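PDB 4UML: ganglioside-induced differentiation-associated protein 2 from Homo sapiens, which is of uncertain function, but carries an N-terminal macro domain, a fold that in many relatives binds ADP-ribose, and is linked to spinocerebellar ataxia. Local coordinates for residues Pro18-Ser23 and Leu219-Phe224; Leu59-Val64 and Leu211-Tyr216; Ser145-Tyr150 and Leu187-Arg192. All coordinates share one frame; numbering follows the deposited sequence.

Contact 1: residues Pro18-Ser23 and Leu219-Phe224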
ATOM      1  N   PRO A  18     -16.384   3.566   2.029  1.00 34.01           N
ATOM      2  CA  PRO A  18     -17.005   3.036   0.822  1.00 35.42           C
ATOM      3  C   PRO A  18     -16.012   2.406  -0.180  1.00 33.99           C
ATOM      4  O   PRO A  18     -14.958   2.974  -0.493  1.00 36.82           O
ATOM      5  CB  PRO A  18     -17.733   4.253   0.245  1.00 36.88           C
ATOM      6  CG  PRO A  18     -16.942   5.422   0.732  1.00 37.36           C
ATOM      7  CD  PRO A  18     -16.452   5.034   2.096  1.00 35.18           C
ATOM      8  N   SER A  19     -16.382   1.221  -0.621  1.00 35.14           N
ATOM      9  CA  SER A  19     -15.654   0.367  -1.539  1.00 39.11           C
ATOM     10  C   SER A  19     -15.773   0.927  -2.957  1.00 41.72           C
ATOM     11  O   SER A  19     -16.736   1.633  -3.258  1.00 37.93           O
ATOM     12  CB  SER A  19     -16.334  -1.004  -1.507  1.00 44.84           C
ATOM     13  OG  SER A  19     -15.465  -2.042  -1.892  1.00 57.33           O
ATOM     14  N   TRP A  20     -14.829   0.594  -3.838  1.00 41.31           N
ATOM     15  CA  TRP A  20     -14.902   0.995  -5.256  1.00 41.60           C
ATOM     16  C   TRP A  20     -16.133   0.357  -5.934  1.00 42.62           C
ATOM     17  O   TRP A  20     -16.834   1.008  -6.721  1.00 44.76           O
ATOM     18  CB  TRP A  20     -13.595   0.629  -5.986  1.00 40.07           C
ATOM     19  CG  TRP A  20     -13.588   0.945  -7.450  1.00 36.09           C
ATOM     20  CD1 TRP A  20     -13.676   0.049  -8.483  1.00 35.90           C
ATOM     21  CD2 TRP A  20     -13.459   2.237  -8.043  1.00 36.94           C
ATOM     22  NE1 TRP A  20     -13.626   0.715  -9.693  1.00 36.77           N
ATOM     23  CE2 TRP A  20     -13.490   2.058  -9.450  1.00 37.63           C
ATOM     24  CE3 TRP A  20     -13.339   3.533  -7.527  1.00 38.80           C
ATOM     25  CZ2 TRP A  20     -13.412   3.127 -10.337  1.00 39.37           C
ATOM     26  CZ3 TRP A  20     -13.249   4.591  -8.401  1.00 41.89           C
ATOM     27  CH2 TRP A  20     -13.275   4.381  -9.801  1.00 42.43           C
ATOM     28  N   GLY A  21     -16.409  -0.899  -5.586  1.00 47.59           N
ATOM     29  CA  GLY A  21     -17.640  -1.566  -5.999  1.00 52.75           C
ATOM     30  C   GLY A  21     -18.959  -0.967  -5.489  1.00 59.52           C
ATOM     31  O   GLY A  21     -20.015  -1.474  -5.835  1.00 61.64           O
ATOM     32  N   ASP A  22     -18.913   0.088  -4.666  1.00 64.91           N
ATOM     33  CA  ASP A  22     -20.109   0.832  -4.248  1.00 67.44           C
ATOM     34  C   ASP A  22     -20.305   2.126  -5.063  1.00 70.36           C
ATOM     35  O   ASP A  22     -21.425   2.436  -5.443  1.00 72.47           O
ATOM     36  CB  ASP A  22     -20.052   1.172  -2.740  1.00 68.99           C
ATOM     37  CG  ASP A  22     -19.915  -0.074  -1.844  1.00 72.13           C
ATOM     38  OD1 ASP A  22     -20.469  -1.145  -2.203  1.00 64.95           O
ATOM     39  OD2 ASP A  22     -19.255   0.028  -0.771  1.00 71.58           O
ATOM     40  N   SER A  23     -19.234   2.876  -5.338  1.00 70.81           N
ATOM     41  CA  SER A  23     -19.367   4.209  -5.957  1.00 69.95           C
ATOM     42  C   SER A  23     -19.991   4.166  -7.345  1.00 70.95           C
ATOM     43  O   SER A  23     -20.526   5.171  -7.814  1.00 72.16           O
ATOM     44  CB  SER A  23     -18.013   4.915  -6.035  1.00 66.19           C
ATOM     45  N   LEU A 219      -7.140   6.412 -12.899  1.00 38.19           N
ATOM     46  CA  LEU A 219      -6.724   5.072 -13.326  1.00 34.83           C
ATOM     47  C   LEU A 219      -7.523   3.887 -12.793  1.00 33.79           C
ATOM     48  O   LEU A 219      -7.489   2.803 -13.376  1.00 35.10           O
ATOM     49  CB  LEU A 219      -5.231   4.882 -12.988  1.00 36.49           C
ATOM     50  CG  LEU A 219      -4.225   5.895 -13.564  1.00 40.18           C
ATOM     51  CD1 LEU A 219      -2.778   5.421 -13.404  1.00 40.37           C
ATOM     52  CD2 LEU A 219      -4.491   6.223 -15.024  1.00 41.22           C
ATOM     53  N   LEU A 220      -8.217   4.046 -11.671  1.00 33.72           N
ATOM     54  CA  LEU A 220      -9.008   2.953 -11.110  1.00 34.66           C
ATOM     55  C   LEU A 220      -9.960   2.266 -12.099  1.00 35.04           C
ATOM     56  O   LEU A 220     -10.002   1.026 -12.190  1.00 33.39           O
ATOM     57  CB  LEU A 220      -9.779   3.445  -9.865  1.00 38.86           C
ATOM     58  CG  LEU A 220      -8.979   3.333  -8.561  1.00 41.60           C
ATOM     59  CD1 LEU A 220      -9.661   4.111  -7.445  1.00 42.62           C
ATOM     60  CD2 LEU A 220      -8.771   1.871  -8.165  1.00 40.71           C
ATOM     61  N   PRO A 221     -10.701   3.062 -12.880  1.00 36.68           N
ATOM     62  CA  PRO A 221     -11.579   2.474 -13.898  1.00 38.06           C
ATOM     63  C   PRO A 221     -10.895   1.558 -14.919  1.00 36.68           C
ATOM     64  O   PRO A 221     -11.533   0.648 -15.417  1.00 38.51           O
ATOM     65  CB  PRO A 221     -12.168   3.706 -14.609  1.00 38.27           C
ATOM     66  CG  PRO A 221     -12.034   4.825 -13.647  1.00 39.94           C
ATOM     67  CD  PRO A 221     -10.764   4.536 -12.885  1.00 37.25           C
ATOM     68  N   LEU A 222      -9.612   1.781 -15.214  1.00 35.85           N
ATOM     69  CA  LEU A 222      -8.876   0.965 -16.185  1.00 36.80           C
ATOM     70  C   LEU A 222      -8.525  -0.428 -15.646  1.00 38.39           C
ATOM     71  O   LEU A 222      -8.568  -1.433 -16.384  1.00 39.57           O
ATOM     72  CB  LEU A 222      -7.637   1.753 -16.624  1.00 41.13           C
ATOM     73  CG  LEU A 222      -6.446   1.190 -17.405  1.00 49.72           C
ATOM     74  CD1 LEU A 222      -6.824   0.620 -18.770  1.00 52.84           C
ATOM     75  CD2 LEU A 222      -5.421   2.319 -17.578  1.00 49.28           C
ATOM     76  N   TYR A 223      -8.183  -0.504 -14.357  1.00 35.06           N
ATOM     77  CA  TYR A 223      -7.847  -1.776 -13.724  1.00 35.21           C
ATOM     78  C   TYR A 223      -9.030  -2.426 -13.035  1.00 32.68           C
ATOM     79  O   TYR A 223      -9.041  -3.633 -12.863  1.00 33.53           O
ATOM     80  CB  TYR A 223      -6.667  -1.583 -12.753  1.00 35.63           C
ATOM     81  CG  TYR A 223      -5.488  -1.119 -13.540  1.00 35.07           C
ATOM     82  CD1 TYR A 223      -4.791  -2.007 -14.322  1.00 35.89           C
ATOM     83  CD2 TYR A 223      -5.144   0.223 -13.600  1.00 34.42           C
ATOM     84  CE1 TYR A 223      -3.745  -1.593 -15.097  1.00 35.11           C
ATOM     85  CE2 TYR A 223      -4.088   0.642 -14.374  1.00 35.09           C
ATOM     86  CZ  TYR A 223      -3.401  -0.276 -15.120  1.00 35.91           C
ATOM     87  OH  TYR A 223      -2.359   0.121 -15.913  1.00 33.59           O
ATOM     88  N   PHE A 224     -10.043  -1.628 -12.697  1.00 34.32           N
ATOM     89  CA  PHE A 224     -11.217  -2.130 -11.993  1.00 35.31           C
ATOM     90  C   PHE A 224     -12.491  -1.564 -12.652  1.00 38.09           C
ATOM     91  O   PHE A 224     -13.215  -0.775 -12.039  1.00 39.82           O
ATOM     92  CB  PHE A 224     -11.134  -1.757 -10.502  1.00 35.25           C
ATOM     93  CG  PHE A 224      -9.932  -2.353  -9.788  1.00 32.98           C
ATOM     94  CD1 PHE A 224      -9.989  -3.614  -9.214  1.00 32.95           C
ATOM     95  CD2 PHE A 224      -8.743  -1.639  -9.692  1.00 34.17           C
ATOM     96  CE1 PHE A 224      -8.881  -4.162  -8.562  1.00 35.10           C
ATOM     97  CE2 PHE A 224      -7.637  -2.181  -9.039  1.00 30.28           C
ATOM     98  CZ  PHE A 224      -7.709  -3.438  -8.478  1.00 31.98           C
TER
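The indole of W20 lies against the end of helix 210-223, one face over L220 and its N-H edge at F224. L220, running antiparallel to the indole, sets its CB over the six-membered ring in a CH-pi contact, 3.7 Å from the centroid and 16° off the normal, while L220 CD1 touches the rim at W20 CE3 at 3.7 Å. P221 meets the indole almost perpendicularly, with its CD 3.9 Å from W20 CZ2. At the pyrrole edge, W20 NE1 donates a hydrogen bond of 2.8 Å to F224 O; the acceptor lies near the indole plane, the donor in the carbonyl plane, and the N-H...O angle is 159°. This bond and L220 on the face would hold the indole's rotation; the ring reaches the helix with CG anti to the backbone N (chi1 178°). F224 CB adds an apolar touch on W20 CD1 at 3.7 Å, whereas the phenyl ring turns away. R226 makes a cation-pi contact with W20. The N-terminal loop is pinned on the last helix of the macro domain, beside edge strand 57-61, where V57 meets W20, L220 and F224; F224 also packs on helix 51-54 and R191 of helix 179-197.

Contact 2: residues Leu59-Val64 and Leu211-Tyr216; sequences LWKGDV and LEEGTY
L59 supplies the apolar half of this contact, pressing its CD1 methyl on Y216 CB at 3.8 Å. It meets the tyrosine at a slant, and L59 CD1 comes within 4.2 Å of Y216 CG, at the root of a side chain whose ring leads away from the strand. A chi1 of 178° stretches L59 away from its own backbone N and directs both methyls at the helix, CD2 lying 4.2 Å from Y216 CB. The packing belongs to the alpha/beta/alpha sandwich of the macro domain: strand 57-61 is an outermost strand of the mixed sheet, and helix 210-223 packs on it and on the adjacent strand 203-208, whose V208 touches L59, E213 and Y216. The second half pairs a lysine with a glutamate through the lysine's methylenes, not a salt bridge. The two chains meet almost perpendicularly, and E213 OE1 rests against K61 CE at 3.2 Å and K61 CD at 3.3 Å. E213 reaches out straight, whereas K61 bends at chi3 (73°) and chi4 (65°), leaving K61 NZ 4.7 Å from E213 OE1. The opposite charges may still attract at that range, and K61 NZ also forms a long, weak ion pair with D210, at the start of the same helix.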
ATOM      1  N   LEU A  59     -10.600   3.328  -2.224  1.00 31.84           N
ATOM      2  CA  LEU A  59      -9.785   4.526  -2.331  1.00 31.08           C
ATOM      3  C   LEU A  59     -10.159   5.502  -1.228  1.00 32.78           C
ATOM      4  O   LEU A  59     -11.321   5.886  -1.100  1.00 30.09           O
ATOM      5  CB  LEU A  59      -9.989   5.195  -3.681  1.00 32.11           C
ATOM      6  CG  LEU A  59      -9.223   6.507  -3.913  1.00 32.60           C
ATOM      7  CD1 LEU A  59      -7.730   6.296  -3.891  1.00 34.27           C
ATOM      8  CD2 LEU A  59      -9.602   7.129  -5.253  1.00 36.00           C
ATOM      9  N   TRP A  60      -9.178   5.928  -0.438  1.00 28.55           N
ATOM     10  CA  TRP A  60      -9.472   6.742   0.724  1.00 29.99           C
ATOM     11  C   TRP A  60      -8.457   7.819   0.841  1.00 30.85           C
ATOM     12  O   TRP A  60      -7.250   7.530   0.935  1.00 29.12           O
ATOM     13  CB  TRP A  60      -9.429   5.895   1.985  1.00 28.73           C
ATOM     14  CG  TRP A  60      -9.617   6.657   3.225  1.00 29.83           C
ATOM     15  CD1 TRP A  60     -10.767   7.325   3.609  1.00 32.33           C
ATOM     16  CD2 TRP A  60      -8.675   6.829   4.288  1.00 28.52           C
ATOM     17  NE1 TRP A  60     -10.572   7.911   4.839  1.00 31.10           N
ATOM     18  CE2 TRP A  60      -9.309   7.604   5.286  1.00 30.67           C
ATOM     19  CE3 TRP A  60      -7.358   6.398   4.502  1.00 29.45           C
ATOM     20  CZ2 TRP A  60      -8.662   7.976   6.461  1.00 30.26           C
ATOM     21  CZ3 TRP A  60      -6.721   6.744   5.664  1.00 29.11           C
ATOM     22  CH2 TRP A  60      -7.374   7.518   6.646  1.00 30.71           C
ATOM     23  N   LYS A  61      -8.913   9.070   0.849  1.00 30.60           N
ATOM     24  CA  LYS A  61      -7.997  10.168   1.101  1.00 32.02           C
ATOM     25  C   LYS A  61      -7.804  10.352   2.596  1.00 32.52           C
ATOM     26  O   LYS A  61      -8.718  10.767   3.292  1.00 32.02           O
ATOM     27  CB  LYS A  61      -8.483  11.480   0.459  1.00 37.48           C
ATOM     28  CG  LYS A  61      -7.486  12.616   0.672  1.00 43.37           C
ATOM     29  CD  LYS A  61      -7.608  13.682  -0.402  1.00 50.55           C
ATOM     30  CE  LYS A  61      -8.869  14.513  -0.225  1.00 55.11           C
ATOM     31  NZ  LYS A  61      -8.799  15.288   1.046  1.00 59.93           N
ATOM     32  N   GLY A  62      -6.623  10.018   3.106  1.00 30.61           N
ATOM     33  CA  GLY A  62      -6.357  10.117   4.547  1.00 31.73           C
ATOM     34  C   GLY A  62      -5.008   9.542   4.909  1.00 30.31           C
ATOM     35  O   GLY A  62      -4.298   9.025   4.038  1.00 29.89           O
ATOM     36  N   ASP A  63      -4.670   9.622   6.191  1.00 27.94           N
ATOM     37  CA  ASP A  63      -3.377   9.181   6.711  1.00 31.02           C
ATOM     38  C   ASP A  63      -3.448   7.676   6.981  1.00 28.01           C
ATOM     39  O   ASP A  63      -4.217   7.242   7.820  1.00 26.13           O
ATOM     40  CB  ASP A  63      -3.077   9.939   8.003  1.00 31.57           C
ATOM     41  CG  ASP A  63      -1.672   9.709   8.534  1.00 36.69           C
ATOM     42  OD1 ASP A  63      -1.005   8.689   8.193  1.00 34.66           O
ATOM     43  OD2 ASP A  63      -1.215  10.586   9.320  1.00 43.18           O
ATOM     44  N   VAL A  64      -2.654   6.898   6.248  1.00 25.41           N
ATOM     45  CA  VAL A  64      -2.662   5.446   6.366  1.00 23.84           C
ATOM     46  C   VAL A  64      -2.493   4.966   7.823  1.00 25.21           C
ATOM     47  O   VAL A  64      -3.046   3.938   8.199  1.00 22.86           O
ATOM     48  CB  VAL A  64      -1.597   4.816   5.449  1.00 25.19           C
ATOM     49  CG1 VAL A  64      -0.205   4.969   6.046  1.00 25.79           C
ATOM     50  CG2 VAL A  64      -1.908   3.347   5.212  1.00 24.76           C
ATOM     51  N   LEU A 211      -2.174  15.179  -3.256  1.00 46.35           N
ATOM     52  CA  LEU A 211      -1.198  15.014  -4.313  1.00 49.53           C
ATOM     53  C   LEU A 211      -1.592  13.881  -5.289  1.00 47.91           C
ATOM     54  O   LEU A 211      -1.534  14.072  -6.512  1.00 45.19           O
ATOM     55  CB  LEU A 211       0.187  14.784  -3.689  1.00 55.89           C
ATOM     56  CG  LEU A 211       1.405  14.602  -4.606  1.00 64.36           C
ATOM     57  CD1 LEU A 211       1.633  15.795  -5.530  1.00 67.32           C
ATOM     58  CD2 LEU A 211       2.652  14.350  -3.768  1.00 66.67           C
ATOM     59  N   GLU A 212      -2.032  12.725  -4.768  1.00 38.09           N
ATOM     60  CA  GLU A 212      -2.213  11.524  -5.615  1.00 37.15           C
ATOM     61  C   GLU A 212      -3.633  11.159  -5.987  1.00 31.94           C
ATOM     62  O   GLU A 212      -3.836  10.441  -6.950  1.00 32.11           O
ATOM     63  CB  GLU A 212      -1.563  10.283  -4.953  1.00 37.87           C
ATOM     64  CG  GLU A 212      -0.117  10.487  -4.513  1.00 38.86           C
ATOM     65  CD  GLU A 212       0.005  10.809  -3.042  1.00 42.76           C
ATOM     66  OE1 GLU A 212      -1.012  11.243  -2.441  1.00 47.23           O
ATOM     67  OE2 GLU A 212       1.107  10.608  -2.490  1.00 42.96           O
ATOM     68  N   GLU A 213      -4.624  11.631  -5.220  1.00 35.19           N
ATOM     69  CA  GLU A 213      -6.023  11.196  -5.391  1.00 33.79           C
ATOM     70  C   GLU A 213      -6.527  11.216  -6.839  1.00 34.22           C
ATOM     71  O   GLU A 213      -7.074  10.235  -7.337  1.00 34.11           O
ATOM     72  CB  GLU A 213      -6.950  12.052  -4.490  1.00 37.37           C
ATOM     73  CG  GLU A 213      -8.423  11.676  -4.547  1.00 38.21           C
ATOM     74  CD  GLU A 213      -9.277  12.447  -3.545  1.00 43.77           C
ATOM     75  OE1 GLU A 213      -9.037  13.654  -3.330  1.00 45.23           O
ATOM     76  OE2 GLU A 213     -10.196  11.844  -2.960  1.00 46.54           O
ATOM     77  N   GLY A 214      -6.349  12.343  -7.527  1.00 40.66           N
ATOM     78  CA  GLY A 214      -6.845  12.494  -8.909  1.00 37.38           C
ATOM     79  C   GLY A 214      -6.304  11.442  -9.868  1.00 34.83           C
ATOM     80  O   GLY A 214      -7.032  10.902 -10.693  1.00 37.31           O
ATOM     81  N   THR A 215      -5.024  11.121  -9.736  1.00 36.23           N
ATOM     82  CA  THR A 215      -4.407  10.081 -10.572  1.00 34.51           C
ATOM     83  C   THR A 215      -5.004   8.725 -10.285  1.00 33.84           C
ATOM     84  O   THR A 215      -5.289   7.965 -11.207  1.00 34.05           O
ATOM     85  CB  THR A 215      -2.888  10.067 -10.370  1.00 34.83           C
ATOM     86  OG1 THR A 215      -2.362  11.337 -10.743  1.00 34.27           O
ATOM     87  CG2 THR A 215      -2.188   8.974 -11.194  1.00 33.36           C
ATOM     88  N   TYR A 216      -5.212   8.411  -9.004  1.00 35.31           N
ATOM     89  CA  TYR A 216      -5.895   7.162  -8.649  1.00 33.58           C
ATOM     90  C   TYR A 216      -7.325   7.124  -9.190  1.00 33.53           C
ATOM     91  O   TYR A 216      -7.774   6.098  -9.726  1.00 32.78           O
ATOM     92  CB  TYR A 216      -5.885   6.932  -7.131  1.00 32.51           C
ATOM     93  CG  TYR A 216      -4.615   6.253  -6.661  1.00 30.28           C
ATOM     94  CD1 TYR A 216      -3.457   6.964  -6.524  1.00 31.37           C
ATOM     95  CD2 TYR A 216      -4.584   4.889  -6.374  1.00 29.61           C
ATOM     96  CE1 TYR A 216      -2.287   6.361  -6.114  1.00 33.66           C
ATOM     97  CE2 TYR A 216      -3.416   4.281  -5.964  1.00 32.10           C
ATOM     98  CZ  TYR A 216      -2.266   5.028  -5.823  1.00 30.11           C
ATOM     99  OH  TYR A 216      -1.063   4.456  -5.437  1.00 33.38           O
TER

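Contact 3: residues Ser145-Tyr150 and Leu187-Arg192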
ATOM      1  N   SER A 145      11.640  -2.957  -9.307  1.00 23.31           N
ATOM      2  CA  SER A 145      11.632  -2.747  -7.866  1.00 25.47           C
ATOM      3  C   SER A 145      10.276  -2.333  -7.317  1.00 24.46           C
ATOM      4  O   SER A 145       9.837  -2.843  -6.294  1.00 24.53           O
ATOM      5  CB  SER A 145      12.636  -1.676  -7.465  1.00 26.05           C
ATOM      6  OG  SER A 145      13.920  -2.150  -7.538  1.00 28.47           O
ATOM      7  N   LEU A 146       9.605  -1.407  -7.970  1.00 23.05           N
ATOM      8  CA  LEU A 146       8.315  -0.953  -7.441  1.00 24.51           C
ATOM      9  C   LEU A 146       7.312  -2.101  -7.507  1.00 23.96           C
ATOM     10  O   LEU A 146       6.526  -2.321  -6.586  1.00 21.98           O
ATOM     11  CB  LEU A 146       7.786   0.256  -8.217  1.00 25.48           C
ATOM     12  CG  LEU A 146       6.556   0.965  -7.611  1.00 25.38           C
ATOM     13  CD1 LEU A 146       6.876   1.546  -6.240  1.00 25.99           C
ATOM     14  CD2 LEU A 146       6.062   2.035  -8.561  1.00 25.79           C
ATOM     15  N   TYR A 147       7.326  -2.830  -8.616  1.00 23.97           N
ATOM     16  CA  TYR A 147       6.484  -4.001  -8.746  1.00 23.83           C
ATOM     17  C   TYR A 147       6.714  -4.992  -7.588  1.00 22.01           C
ATOM     18  O   TYR A 147       5.760  -5.508  -6.988  1.00 21.71           O
ATOM     19  CB  TYR A 147       6.760  -4.688 -10.088  1.00 26.55           C
ATOM     20  CG  TYR A 147       6.165  -6.049 -10.129  1.00 27.63           C
ATOM     21  CD1 TYR A 147       4.779  -6.218 -10.092  1.00 29.87           C
ATOM     22  CD2 TYR A 147       6.960  -7.173 -10.144  1.00 28.69           C
ATOM     23  CE1 TYR A 147       4.206  -7.494 -10.100  1.00 33.28           C
ATOM     24  CE2 TYR A 147       6.402  -8.452 -10.175  1.00 33.02           C
ATOM     25  CZ  TYR A 147       5.031  -8.615 -10.162  1.00 33.88           C
ATOM     26  OH  TYR A 147       4.508  -9.898 -10.147  1.00 36.84           O
ATOM     27  N   SER A 148       7.974  -5.246  -7.271  1.00 25.07           N
ATOM     28  CA  SER A 148       8.333  -6.146  -6.179  1.00 25.91           C
ATOM     29  C   SER A 148       7.840  -5.638  -4.842  1.00 26.83           C
ATOM     30  O   SER A 148       7.403  -6.427  -4.023  1.00 24.82           O
ATOM     31  CB  SER A 148       9.836  -6.413  -6.148  1.00 29.37           C
ATOM     32  OG  SER A 148      10.157  -7.184  -7.292  1.00 31.53           O
ATOM     33  N   CYS A 149       7.930  -4.333  -4.586  1.00 24.10           N
ATOM     34  CA  CYS A 149       7.328  -3.788  -3.369  1.00 22.63           C
ATOM     35  C   CYS A 149       5.869  -4.228  -3.211  1.00 21.90           C
ATOM     36  O   CYS A 149       5.491  -4.747  -2.161  1.00 22.96           O
ATOM     37  CB  CYS A 149       7.382  -2.255  -3.387  1.00 22.67           C
ATOM     38  SG  CYS A 149       9.041  -1.597  -3.220  1.00 25.68           S
ATOM     39  N   TYR A 150       5.042  -3.946  -4.211  1.00 20.81           N
ATOM     40  CA  TYR A 150       3.619  -4.255  -4.117  1.00 22.58           C
ATOM     41  C   TYR A 150       3.373  -5.792  -4.019  1.00 23.57           C
ATOM     42  O   TYR A 150       2.588  -6.243  -3.213  1.00 23.31           O
ATOM     43  CB  TYR A 150       2.854  -3.664  -5.306  1.00 21.13           C
ATOM     44  CG  TYR A 150       2.594  -2.209  -5.139  1.00 23.11           C
ATOM     45  CD1 TYR A 150       1.490  -1.781  -4.417  1.00 24.68           C
ATOM     46  CD2 TYR A 150       3.514  -1.247  -5.582  1.00 22.14           C
ATOM     47  CE1 TYR A 150       1.274  -0.438  -4.180  1.00 23.84           C
ATOM     48  CE2 TYR A 150       3.293   0.106  -5.377  1.00 23.50           C
ATOM     49  CZ  TYR A 150       2.186   0.500  -4.670  1.00 23.35           C
ATOM     50  OH  TYR A 150       1.966   1.803  -4.426  1.00 24.06           O
ATOM     51  N   LEU A 187      -1.838  -0.290  -9.192  1.00 25.45           N
ATOM     52  CA  LEU A 187      -3.182  -0.814  -9.452  1.00 26.94           C
ATOM     53  C   LEU A 187      -3.162  -2.127 -10.219  1.00 26.96           C
ATOM     54  O   LEU A 187      -3.935  -3.042  -9.917  1.00 27.16           O
ATOM     55  CB  LEU A 187      -4.014   0.230 -10.193  1.00 29.06           C
ATOM     56  CG  LEU A 187      -4.210   1.544  -9.442  1.00 29.37           C
ATOM     57  CD1 LEU A 187      -5.028   2.491 -10.280  1.00 31.56           C
ATOM     58  CD2 LEU A 187      -4.879   1.276  -8.115  1.00 31.08           C
ATOM     59  N   ARG A 188      -2.304  -2.217 -11.227  1.00 28.21           N
ATOM     60  CA  ARG A 188      -2.212  -3.447 -12.025  1.00 30.24           C
ATOM     61  C   ARG A 188      -1.815  -4.640 -11.158  1.00 30.46           C
ATOM     62  O   ARG A 188      -2.411  -5.732 -11.211  1.00 27.60           O
ATOM     63  CB  ARG A 188      -1.206  -3.231 -13.159  1.00 34.25           C
ATOM     64  CG  ARG A 188      -1.085  -4.388 -14.136  1.00 36.41           C
ATOM     65  CD  ARG A 188      -0.139  -3.996 -15.268  1.00 39.83           C
ATOM     66  NE  ARG A 188       1.224  -3.915 -14.742  1.00 41.04           N
ATOM     67  CZ  ARG A 188       2.153  -3.045 -15.118  1.00 44.77           C
ATOM     68  NH1 ARG A 188       1.913  -2.154 -16.066  1.00 45.91           N
ATOM     69  NH2 ARG A 188       3.345  -3.090 -14.544  1.00 46.09           N
ATOM     70  N   THR A 189      -0.835  -4.426 -10.292  1.00 28.10           N
ATOM     71  CA  THR A 189      -0.348  -5.500  -9.428  1.00 27.14           C
ATOM     72  C   THR A 189      -1.411  -5.965  -8.447  1.00 27.43           C
ATOM     73  O   THR A 189      -1.608  -7.188  -8.197  1.00 26.66           O
ATOM     74  CB  THR A 189       0.914  -5.021  -8.658  1.00 27.31           C
ATOM     75  OG1 THR A 189       1.869  -4.518  -9.600  1.00 23.98           O
ATOM     76  CG2 THR A 189       1.502  -6.114  -7.825  1.00 26.75           C
ATOM     77  N   VAL A 190      -2.123  -5.019  -7.853  1.00 25.14           N
ATOM     78  CA  VAL A 190      -3.164  -5.400  -6.915  1.00 25.76           C
ATOM     79  C   VAL A 190      -4.327  -6.086  -7.661  1.00 27.11           C
ATOM     80  O   VAL A 190      -4.915  -7.030  -7.150  1.00 25.12           O
ATOM     81  CB  VAL A 190      -3.683  -4.180  -6.103  1.00 25.57           C
ATOM     82  CG1 VAL A 190      -4.942  -4.501  -5.342  1.00 27.28           C
ATOM     83  CG2 VAL A 190      -2.615  -3.680  -5.141  1.00 27.17           C
ATOM     84  N   ARG A 191      -4.679  -5.563  -8.828  1.00 29.36           N
ATOM     85  CA  ARG A 191      -5.750  -6.194  -9.638  1.00 32.60           C
ATOM     86  C   ARG A 191      -5.435  -7.674  -9.863  1.00 31.65           C
ATOM     87  O   ARG A 191      -6.227  -8.541  -9.500  1.00 33.22           O
ATOM     88  CB  ARG A 191      -5.974  -5.443 -10.948  1.00 32.23           C
ATOM     89  CG  ARG A 191      -6.824  -6.197 -11.966  1.00 35.89           C
ATOM     90  CD  ARG A 191      -8.241  -6.372 -11.459  1.00 38.54           C
ATOM     91  NE  ARG A 191      -9.032  -7.356 -12.221  1.00 39.62           N
ATOM     92  CZ  ARG A 191     -10.242  -7.145 -12.758  1.00 41.66           C
ATOM     93  NH1 ARG A 191     -10.856  -5.959 -12.720  1.00 39.08           N
ATOM     94  NH2 ARG A 191     -10.841  -8.154 -13.373  1.00 41.57           N
ATOM     95  N   ARG A 192      -4.251  -7.945 -10.390  1.00 32.43           N
ATOM     96  CA  ARG A 192      -3.867  -9.280 -10.787  1.00 34.98           C
ATOM     97  C   ARG A 192      -3.763 -10.198  -9.610  1.00 38.81           C
ATOM     98  O   ARG A 192      -4.131 -11.386  -9.689  1.00 37.95           O
ATOM     99  CB  ARG A 192      -2.563  -9.256 -11.570  1.00 39.89           C
ATOM    100  CG  ARG A 192      -2.728  -8.570 -12.909  1.00 42.21           C
ATOM    101  CD  ARG A 192      -1.424  -8.463 -13.663  1.00 48.45           C
ATOM    102  NE  ARG A 192      -1.649  -7.965 -15.028  1.00 54.61           N
ATOM    103  CZ  ARG A 192      -0.708  -7.452 -15.827  1.00 59.68           C
ATOM    104  NH1 ARG A 192       0.555  -7.350 -15.416  1.00 65.65           N
ATOM    105  NH2 ARG A 192      -1.032  -7.025 -17.046  1.00 60.30           N
TER
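The ring of Y147 presents its edge to T189: T189 OG1 lies near the ring plane, 3.4 Å from Y147 CD1, while T189 CG2 comes from above the plane, 3.8 Å from Y147 CE1. A chi1 of 167° carries the Y147 ring away from its own backbone N and to the helix opposite, although its CB does not point there. Y150 takes part through its root: Y150 CB meets T189 CG2 at 3.8 Å, while its ring packs with that of F167 and its hydroxyl makes a weak hydrogen bond to the backbone N of I170. T189 thus serves two tyrosines one turn apart on helix 139-159, where that helix comes near helix 179-197 on one side of the sheet; the closest CA atoms, those of Y150 and T189, are 6.7 Å apart. With an alanine in place of this threonine, methyl and hydroxyl would both go, and the Y147 ring would probably lose its stop and be freer to turn, and Y150 CB its methyl neighbour. The hydroxyl of T189 gives its hydrogen bond to I185 O in its own helix, so what crosses to Y147 is mainly van der Waals contact, perhaps with a weak C-H...O attraction.

All three contacts converge on the C-terminal helices of this macro domain fold. Contacts 1 and 2 share helix 210-223, lie about 13 Å apart between centres, and meet directly through L220 and L59. Contact 3 is about 17 Å from the centre of each; its helix 179-197 packs on helix 210-223, with L187 touching Y216 and Y223, and R191 NH1 probably hydrogen-bonded to Y223 O. Along the chain the contacts are concentric: 18-23, 59-64 and 145-150 come first, and their partners follow in reverse order. The closing helix is therefore tied to the first sheet strand, a neighbouring helix and the N-terminal loop, bringing that loop and the last helix together.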